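Local coordinates for protein enoyl-CoA hydratase (Geobacillus kaustophilus, PDB 2PPY) that probably hydrates the double bond of enoyl-CoA thioesters in fatty acid beta-oxidation, as a hexameric member of the crotonase family, at residues A[25-28]-A[29-33]. Numbering follows the deposited sequence.
Sequences HINK and SNSYD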
loop_
_atom_site.group_PDB
_atom_site.type_symbol
_atom_site.label_atom_id
_atom_site.label_comp_id
_atom_site.label_asym_id
_atom_site.label_seq_id
_atom_site.Cartn_x
_atom_site.Cartn_y
_atom_site.Cartn_z
ATOM N N HIS A 25 31.397 14.287 16.875
ATOM C CA HIS A 25 32.026 15.126 17.890
ATOM C C HIS A 25 31.545 16.560 17.692
ATOM O O HIS A 25 32.283 17.415 17.219
ATOM C CB HIS A 25 33.564 15.060 17.795
ATOM C CG HIS A 25 34.101 15.268 16.411
ATOM N ND1 HIS A 25 34.648 14.245 15.669
ATOM C CD2 HIS A 25 34.189 16.380 15.642
ATOM C CE1 HIS A 25 35.051 14.717 14.501
ATOM N NE2 HIS A 25 34.783 16.010 14.461
ATOM N N ILE A 26 30.298 16.817 18.069
ATOM C CA ILE A 26 29.697 18.128 17.900
ATOM C C ILE A 26 29.801 19.014 19.137
ATOM O O ILE A 26 30.143 20.193 19.049
ATOM C CB ILE A 26 28.213 17.995 17.535
ATOM C CG1 ILE A 26 28.049 16.988 16.397
ATOM C CG2 ILE A 26 27.649 19.345 17.132
ATOM C CD1 ILE A 26 26.628 16.474 16.242
ATOM N N ASN A 27 29.479 18.443 20.289
ATOM C CA ASN A 27 29.520 19.179 21.544
ATOM C C ASN A 27 29.226 18.249 22.713
ATOM O O ASN A 27 29.123 17.036 22.543
ATOM C CB ASN A 27 28.515 20.350 21.525
ATOM C CG ASN A 27 27.107 19.921 21.155
ATOM O OD1 ASN A 27 26.645 18.860 21.566
ATOM N ND2 ASN A 27 26.405 20.763 20.393
ATOM N N LYS A 28 29.099 18.845 23.892
ATOM C CA LYS A 28 28.859 18.099 25.118
ATOM C C LYS A 28 27.821 16.986 25.012
ATOM O O LYS A 28 27.985 15.919 25.614
ATOM C CB LYS A 28 28.430 19.071 26.223
ATOM C CG LYS A 28 27.223 19.924 25.803
ATOM C CD LYS A 28 26.836 21.004 26.824
ATOM C CE LYS A 28 27.894 21.243 27.886
ATOM N NZ LYS A 28 27.479 22.368 28.790
ATOM N N SER A 29 26.752 17.223 24.254
ATOM C CA SER A 29 25.689 16.221 24.112
ATOM C C SER A 29 25.386 15.898 22.650
ATOM O O SER A 29 24.377 15.273 22.335
ATOM C CB SER A 29 24.405 16.706 24.804
ATOM O OG SER A 29 23.959 17.925 24.262
ATOM N N ASN A 30 26.296 16.297 21.765
ATOM C CA ASN A 30 26.133 16.091 20.335
ATOM C C ASN A 30 24.794 16.608 19.822
ATOM O O ASN A 30 24.154 15.961 18.987
ATOM C CB ASN A 30 26.296 14.614 19.954
ATOM C CG ASN A 30 27.750 14.214 19.782
ATOM O OD1 ASN A 30 28.555 14.976 19.250
ATOM N ND2 ASN A 30 28.087 13.006 20.213
ATOM N N SER A 31 24.358 17.760 20.332
ATOM C CA SER A 31 23.116 18.379 19.867
ATOM C C SER A 31 23.463 18.991 18.517
ATOM O O SER A 31 24.337 19.852 18.428
ATOM C CB SER A 31 22.659 19.465 20.837
ATOM O OG SER A 31 22.214 18.885 22.046
ATOM N N TYR A 32 22.771 18.553 17.472
ATOM C CA TYR A 32 23.071 19.010 16.117
ATOM C C TYR A 32 22.273 20.176 15.557
ATOM O O TYR A 32 21.258 20.588 16.118
ATOM C CB TYR A 32 22.939 17.831 15.153
ATOM C CG TYR A 32 21.544 17.245 15.109
ATOM C CD1 TYR A 32 21.210 16.116 15.862
ATOM C CD2 TYR A 32 20.548 17.834 14.331
ATOM C CE1 TYR A 32 19.910 15.591 15.835
ATOM C CE2 TYR A 32 19.251 17.319 14.300
ATOM C CZ TYR A 32 18.940 16.201 15.052
ATOM O OH TYR A 32 17.657 15.711 15.026
ATOM N N ASP A 33 22.757 20.688 14.428
ATOM C CA ASP A 33 22.119 21.785 13.704
ATOM C C ASP A 33 22.069 21.384 12.229
ATOM O O ASP A 33 22.322 20.229 11.891
ATOM C CB ASP A 33 22.914 23.086 13.856
ATOM C CG ASP A 33 24.371 22.931 13.463
ATOM O OD1 ASP A 33 24.694 22.027 12.664
ATOM O OD2 ASP A 33 25.198 23.728 13.948
#
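Asn27 and Asn30 mark the ends of a type I beta turn in the connection from strand 19-24 to helix 34-48 of the crotonase fold. An Asx turn is laid over it, for Asn27 OD1 takes Ser29 N at 3.1 Å. Asn27 suits the place because a carboxamide both donates and accepts. Asn27 OD1 also receives Ser31 N at 2.8 Å, in the carbonyl plane on a lone pair, while Asn27 ND2 donates to Ser31 O over 3.0 Å. With chi1 at 53°, CG of Asn27 sits between its own backbone N and carbonyl carbon, which brings the carboxamide to the N-H groups of Ser29 and Ser31. Were Asn27 cut back to an alanine, those groups would probably lose their common acceptor and Ser31 O its donor. Asn30 ties the turn to the residue ahead of it: Asn30 OD1 accepts Ile26 N at 2.8 Å, the donor nearly on the C=O axis (177°). Its positive phi (52°) is one that asparagine tolerates better than most residues. The turn's own backbone bond, Asn30 N to Asn27 O, is 3.0 Å long.

The hydroxyls Ser29 OG and Ser31 OG share a hydrogen bond of 3.0 Å. Ile26 CG2 lies 3.6 Å from Ser31 O, and Ile26 CD1 makes an apolar contact with Tyr32 CB at 4.1 Å. Farther out, Asn30 ND2 donates to Phe66 O and Asn30 O accepts from Ser67 OG, tying the turn to a neighbouring loop, while Asp33 N-caps the helix, its OD1 accepting from Phe36 N.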